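Local coordinates for rhodanese domain-containing protein (PDB 3GK5) that is of unknown function but, through its rhodanese-like domain, may take part in sulfur transfer as rhodaneses do, at residues A[10-15]-A[95-100]; A[47-52]-A[72-77]. All coordinates share one frame; numbering follows the deposited sequence.

Contact 1. Residues A[10-15]-A[95-100]; sequences DLYENI and EGYPVV
The C-terminal tail of the rhodanese-like domain closes against its first helix here, Tyr97 and Pro98 of the loop after helix 88-94 meeting Tyr12 of helix 8-13. Tyr97 CE2 and CD2 lie over one face of the Tyr12 ring, CE2 coming to 3.6 Å from Tyr12 CD1. The two phenol planes are inclined by 32° with centroids 4.8 Å apart, an oblique pair of rings. In return, Tyr12 CB sits over a face of the Tyr97 ring, 4.2 Å from its centroid, as a CH-pi contact. Extended away from its own N (chi1 179°), the Tyr12 side chain reaches out from the helix past Tyr97 to the proline, where Tyr12 CE2 approaches Pro98 CG to 3.5 Å. Pro98 CD lies in the plane of the Tyr97 ring at its edge and also touches Tyr12 CE2. Just before them, Gly96, with positive phi, ends helix 88-94 in a Schellman motif and turns the chain toward helix 8-13. Trp92 extends the cluster: its ring meets Tyr97, its side chain touches Tyr12, and its NE1 is hydrogen-bonded to Pro98 O. No hydrogen bond joins the two segments, so their direct contact at the surface rests on dispersion between ring carbons and the Tyr12 CB, with the indole N-H of Trp92 adding a polar tie to the tail.

Contact 2. Residues A[47-52]-A[72-77]; sequences EKWKIL and VEFLSQ
Trp49 and Leu52, at the end of the region begun by helix 42-48, pack on Phe74 and Leu75 of helix 66-76, so that two parts of the rhodanese-like domain come together through four apolar side chains. Phe74 is one bump: its CE2 edge points at one face of the indole, 4.1 Å from Trp49 CD1. The planes stand at 83° and the centroid of the phenyl lies 5.6 Å from that of the five-membered ring, a T-shaped pair. A chi1 of 179° swings the Phe74 ring from helix 66-76 across to the indole. Beside it, the fork of Leu75 lies across the mouth of the gap between Trp49 and Leu52. One prong, Leu75 CD2, comes to 3.8 Å from Trp49 CB; the other, Leu75 CD1, meets Leu52 CD2 at 4.1 Å, the two leucine side chains crossing at about a right angle. The turn that forms this gap is closed by a backbone bond from Leu52 N to Trp49 O, 3.1 Å long, bringing both side chains to bear on the same leucine. Outside the pair Leu75 touches Leu80, while Leu52 reaches Ile40 and Tyr58 of strand 58-61. With no hydrogen bond or charge pair between the segments, the fit depends on complementary shape, and the T-shaped pair probably adds a weak electrostatic attraction between the phenyl C-H edge and the indole pi cloud.

How the contacts relate
Contacts 1 and 2 lie on opposite sides of the chain's centre, their own centres about 23 Å apart and their nearest atoms about 11 Å apart, and they share no helix or loop. Along the chain contact 2 is nested within the long loop that contact 1 closes. Neither is a core contact: contact 1 joins the first helix, 8-13, to the loop after the last, 88-94, at the surface; contact 2, partly buried with Leu75 inside, joins the regions around helices 42-48 and 66-76. Both are apolar and aromatic without direct hydrogen bonds, yet the exposed site sets two tyrosine rings obliquely against each other, with a proline beside them, whereas the partly buried one combines perpendicular rings with two leucines, one of which, Leu52, reaches strand 58-61.

Contact 1. Residues A[10-15]-A[95-100]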
loop_
_atom_site.group_PDB
_atom_site.type_symbol
_atom_site.label_atom_id
_atom_site.label_comp_id
_atom_site.label_asym_id
_atom_site.label_seq_id
_atom_site.Cartn_x
_atom_site.Cartn_y
_atom_site.Cartn_z
ATOM N N ASP A 10 2.472 12.989 -2.794
ATOM C CA ASP A 10 1.056 13.005 -3.154
ATOM C C ASP A 10 0.245 12.249 -2.113
ATOM O O ASP A 10 -0.733 12.772 -1.573
ATOM C CB ASP A 10 0.850 12.353 -4.524
ATOM C CG ASP A 10 1.318 13.226 -5.670
ATOM O OD1 ASP A 10 1.657 12.663 -6.737
ATOM O OD2 ASP A 10 1.331 14.471 -5.511
ATOM N N LEU A 11 0.652 11.011 -1.840
ATOM C CA LEU A 11 -0.044 10.188 -0.859
ATOM C C LEU A 11 -0.165 10.891 0.487
ATOM O O LEU A 11 -1.255 10.981 1.042
ATOM C CB LEU A 11 0.671 8.842 -0.669
ATOM C CG LEU A 11 0.116 7.900 0.413
ATOM C CD1 LEU A 11 -1.388 7.739 0.270
ATOM C CD2 LEU A 11 0.798 6.546 0.294
ATOM N N TYR A 12 0.953 11.386 1.004
ATOM C CA TYR A 12 0.962 12.060 2.295
ATOM C C TYR A 12 0.039 13.269 2.338
ATOM O O TYR A 12 -0.652 13.489 3.330
ATOM C CB TYR A 12 2.388 12.473 2.662
ATOM C CG TYR A 12 2.503 13.210 3.975
ATOM C CD1 TYR A 12 2.637 14.602 4.007
ATOM C CD2 TYR A 12 2.481 12.519 5.190
ATOM C CE1 TYR A 12 2.751 15.288 5.220
ATOM C CE2 TYR A 12 2.590 13.194 6.407
ATOM C CZ TYR A 12 2.727 14.577 6.413
ATOM O OH TYR A 12 2.847 15.241 7.615
ATOM N N GLU A 13 0.020 14.045 1.261
ATOM C CA GLU A 13 -0.830 15.222 1.196
ATOM C C GLU A 13 -2.315 14.868 1.144
ATOM O O GLU A 13 -3.167 15.687 1.489
ATOM C CB GLU A 13 -0.477 16.056 -0.029
ATOM C CG GLU A 13 0.861 16.733 0.058
ATOM C CD GLU A 13 1.339 17.212 -1.294
ATOM O OE1 GLU A 13 0.577 17.944 -1.964
ATOM O OE2 GLU A 13 2.474 16.854 -1.686
ATOM N N ASN A 14 -2.620 13.652 0.705
ATOM C CA ASN A 14 -4.003 13.201 0.594
ATOM C C ASN A 14 -4.231 11.964 1.450
ATOM O O ASN A 14 -5.203 11.236 1.263
ATOM C CB ASN A 14 -4.330 12.898 -0.876
ATOM C CG ASN A 14 -4.336 14.157 -1.748
ATOM O OD1 ASN A 14 -5.296 14.922 -1.733
ATOM N ND2 ASN A 14 -3.255 14.377 -2.499
ATOM N N ILE A 15 -3.335 11.765 2.412
ATOM C CA ILE A 15 -3.369 10.619 3.311
ATOM C C ILE A 15 -4.758 10.224 3.825
ATOM O O ILE A 15 -5.051 9.034 3.984
ATOM C CB ILE A 15 -2.375 10.847 4.506
ATOM C CG1 ILE A 15 -2.332 9.617 5.415
ATOM C CG2 ILE A 15 -2.764 12.084 5.291
ATOM C CD1 ILE A 15 -3.517 9.526 6.387
ATOM N N GLU A 95 12.211 10.153 2.117
ATOM C CA GLU A 95 11.712 11.512 1.971
ATOM C C GLU A 95 11.319 12.128 3.304
ATOM O O GLU A 95 10.819 13.251 3.354
ATOM C CB GLU A 95 10.518 11.548 1.022
ATOM C CG GLU A 95 10.824 12.180 -0.320
ATOM C CD GLU A 95 11.358 11.196 -1.330
ATOM O OE1 GLU A 95 11.916 11.641 -2.354
ATOM O OE2 GLU A 95 11.213 9.975 -1.118
ATOM N N GLY A 96 11.542 11.390 4.386
ATOM C CA GLY A 96 11.219 11.902 5.704
ATOM C C GLY A 96 9.735 11.964 6.010
ATOM O O GLY A 96 9.202 13.015 6.349
ATOM N N TYR A 97 9.051 10.837 5.890
ATOM C CA TYR A 97 7.634 10.824 6.184
ATOM C C TYR A 97 7.337 9.985 7.415
ATOM O O TYR A 97 8.004 8.990 7.686
ATOM C CB TYR A 97 6.853 10.347 4.969
ATOM C CG TYR A 97 6.725 11.411 3.897
ATOM C CD1 TYR A 97 7.157 11.171 2.594
ATOM C CD2 TYR A 97 6.136 12.641 4.179
ATOM C CE1 TYR A 97 6.997 12.129 1.593
ATOM C CE2 TYR A 97 5.971 13.606 3.189
ATOM C CZ TYR A 97 6.397 13.341 1.900
ATOM O OH TYR A 97 6.182 14.274 0.915
ATOM N N PRO A 98 6.323 10.388 8.184
ATOM C CA PRO A 98 5.917 9.700 9.409
ATOM C C PRO A 98 5.604 8.214 9.259
ATOM O O PRO A 98 4.830 7.791 8.389
ATOM C CB PRO A 98 4.713 10.510 9.871
ATOM C CG PRO A 98 4.111 10.968 8.586
ATOM C CD PRO A 98 5.326 11.403 7.804
ATOM N N VAL A 99 6.220 7.428 10.132
ATOM C CA VAL A 99 6.028 5.992 10.144
ATOM C C VAL A 99 5.805 5.554 11.594
ATOM O O VAL A 99 6.330 6.165 12.523
ATOM C CB VAL A 99 7.255 5.280 9.495
ATOM C CG1 VAL A 99 8.350 5.030 10.523
ATOM C CG2 VAL A 99 6.808 4.009 8.823
ATOM N N VAL A 100 5.009 4.506 11.773
ATOM C CA VAL A 100 4.679 3.985 13.097
ATOM C C VAL A 100 5.387 2.676 13.454
ATOM O O VAL A 100 5.565 1.805 12.605
ATOM C CB VAL A 100 3.166 3.742 13.224
ATOM C CG1 VAL A 100 2.854 3.106 14.563
ATOM C CG2 VAL A 100 2.413 5.051 13.070
#

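Contact 2. Residues A[47-52]-A[72-77]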
loop_
_atom_site.group_PDB
_atom_site.type_symbol
_atom_site.label_atom_id
_atom_site.label_comp_id
_atom_site.label_asym_id
_atom_site.label_seq_id
_atom_site.Cartn_x
_atom_site.Cartn_y
_atom_site.Cartn_z
ATOM N N GLU A 47 -6.181 -14.898 -1.657
ATOM C CA GLU A 47 -7.275 -15.478 -0.884
ATOM C C GLU A 47 -8.027 -14.509 0.012
ATOM O O GLU A 47 -9.167 -14.774 0.395
ATOM C CB GLU A 47 -6.775 -16.629 -0.000
ATOM C CG GLU A 47 -6.191 -17.832 -0.729
ATOM C CD GLU A 47 -4.696 -17.710 -0.968
ATOM O OE1 GLU A 47 -3.951 -17.423 -0.002
ATOM O OE2 GLU A 47 -4.263 -17.916 -2.123
ATOM N N LYS A 48 -7.408 -13.390 0.364
ATOM C CA LYS A 48 -8.079 -12.461 1.261
ATOM C C LYS A 48 -8.276 -11.042 0.751
ATOM O O LYS A 48 -8.342 -10.102 1.537
ATOM C CB LYS A 48 -7.337 -12.448 2.599
ATOM C CG LYS A 48 -7.119 -13.854 3.155
ATOM C CD LYS A 48 -6.995 -13.869 4.672
ATOM C CE LYS A 48 -5.796 -13.075 5.159
ATOM N NZ LYS A 48 -5.684 -13.141 6.648
ATOM N N TRP A 49 -8.384 -10.888 -0.561
ATOM C CA TRP A 49 -8.583 -9.566 -1.135
ATOM C C TRP A 49 -10.064 -9.195 -1.076
ATOM O O TRP A 49 -10.442 -8.048 -1.316
ATOM C CB TRP A 49 -8.127 -9.543 -2.589
ATOM C CG TRP A 49 -9.013 -10.329 -3.492
ATOM C CD1 TRP A 49 -8.907 -11.655 -3.799
ATOM C CD2 TRP A 49 -10.165 -9.846 -4.185
ATOM N NE1 TRP A 49 -9.921 -12.028 -4.645
ATOM C CE2 TRP A 49 -10.708 -10.936 -4.902
ATOM C CE3 TRP A 49 -10.792 -8.596 -4.276
ATOM C CZ2 TRP A 49 -11.855 -10.817 -5.696
ATOM C CZ3 TRP A 49 -11.934 -8.475 -5.066
ATOM C CH2 TRP A 49 -12.451 -9.581 -5.768
ATOM N N LYS A 50 -10.894 -10.186 -0.766
ATOM C CA LYS A 50 -12.332 -10.001 -0.687
ATOM C C LYS A 50 -12.679 -9.120 0.497
ATOM O O LYS A 50 -13.752 -8.519 0.555
ATOM C CB LYS A 50 -13.017 -11.369 -0.570
ATOM C CG LYS A 50 -12.471 -12.402 -1.569
ATOM C CD LYS A 50 -13.315 -13.678 -1.678
ATOM C CE LYS A 50 -13.497 -14.397 -0.346
ATOM N NZ LYS A 50 -14.517 -13.750 0.539
ATOM N N ILE A 51 -11.746 -9.032 1.434
ATOM C CA ILE A 51 -11.935 -8.234 2.634
ATOM C C ILE A 51 -11.822 -6.746 2.324
ATOM O O ILE A 51 -12.126 -5.907 3.164
ATOM C CB ILE A 51 -10.888 -8.609 3.684
ATOM C CG1 ILE A 51 -10.755 -10.138 3.734
ATOM C CG2 ILE A 51 -11.295 -8.063 5.041
ATOM C CD1 ILE A 51 -9.626 -10.636 4.614
ATOM N N LEU A 52 -11.394 -6.429 1.109
ATOM C CA LEU A 52 -11.233 -5.046 0.684
ATOM C C LEU A 52 -12.550 -4.370 0.307
ATOM O O LEU A 52 -13.392 -4.967 -0.365
ATOM C CB LEU A 52 -10.264 -4.988 -0.498
ATOM C CG LEU A 52 -8.769 -4.901 -0.186
ATOM C CD1 LEU A 52 -8.454 -5.498 1.168
ATOM C CD2 LEU A 52 -7.994 -5.601 -1.284
ATOM N N VAL A 72 -1.316 -4.378 -7.743
ATOM C CA VAL A 72 -2.191 -3.431 -8.397
ATOM C C VAL A 72 -2.814 -3.986 -9.669
ATOM O O VAL A 72 -4.009 -3.839 -9.887
ATOM C CB VAL A 72 -1.451 -2.142 -8.730
ATOM C CG1 VAL A 72 -2.372 -1.213 -9.506
ATOM C CG2 VAL A 72 -0.987 -1.474 -7.443
ATOM N N GLU A 73 -2.003 -4.627 -10.504
ATOM C CA GLU A 73 -2.487 -5.199 -11.759
ATOM C C GLU A 73 -3.559 -6.248 -11.488
ATOM O O GLU A 73 -4.453 -6.462 -12.299
ATOM C CB GLU A 73 -1.322 -5.838 -12.525
ATOM C CG GLU A 73 -0.899 -5.099 -13.793
ATOM C CD GLU A 73 -1.909 -5.250 -14.918
ATOM O OE1 GLU A 73 -3.006 -4.662 -14.829
ATOM O OE2 GLU A 73 -1.616 -5.971 -15.893
ATOM N N PHE A 74 -3.458 -6.897 -10.335
ATOM C CA PHE A 74 -4.402 -7.927 -9.943
ATOM C C PHE A 74 -5.721 -7.329 -9.457
ATOM O O PHE A 74 -6.790 -7.687 -9.943
ATOM C CB PHE A 74 -3.774 -8.785 -8.842
ATOM C CG PHE A 74 -4.675 -9.874 -8.325
ATOM C CD1 PHE A 74 -5.087 -10.913 -9.153
ATOM C CD2 PHE A 74 -5.107 -9.860 -6.998
ATOM C CE1 PHE A 74 -5.921 -11.925 -8.668
ATOM C CE2 PHE A 74 -5.935 -10.860 -6.504
ATOM C CZ PHE A 74 -6.346 -11.898 -7.340
ATOM N N LEU A 75 -5.648 -6.407 -8.507
ATOM C CA LEU A 75 -6.858 -5.806 -7.956
ATOM C C LEU A 75 -7.514 -4.794 -8.893
ATOM O O LEU A 75 -8.685 -4.458 -8.720
ATOM C CB LEU A 75 -6.539 -5.127 -6.623
ATOM C CG LEU A 75 -5.801 -5.971 -5.585
ATOM C CD1 LEU A 75 -5.388 -5.076 -4.433
ATOM C CD2 LEU A 75 -6.681 -7.115 -5.100
ATOM N N SER A 76 -6.764 -4.304 -9.876
ATOM C CA SER A 76 -7.298 -3.325 -10.813
ATOM C C SER A 76 -8.300 -3.971 -11.757
ATOM O O SER A 76 -9.286 -3.351 -12.151
ATOM C CB SER A 76 -6.172 -2.689 -11.635
ATOM O OG SER A 76 -5.692 -3.595 -12.611
ATOM N N GLN A 77 -8.050 -5.221 -12.121
ATOM C CA GLN A 77 -8.944 -5.919 -13.031
ATOM C C GLN A 77 -10.164 -6.443 -12.289
ATOM O O GLN A 77 -11.116 -6.907 -12.906
ATOM C CB GLN A 77 -8.215 -7.080 -13.710
ATOM C CG GLN A 77 -6.880 -6.705 -14.339
ATOM C CD GLN A 77 -6.169 -7.905 -14.944
ATOM O OE1 GLN A 77 -6.681 -8.536 -15.870
ATOM N NE2 GLN A 77 -4.987 -8.228 -14.418
#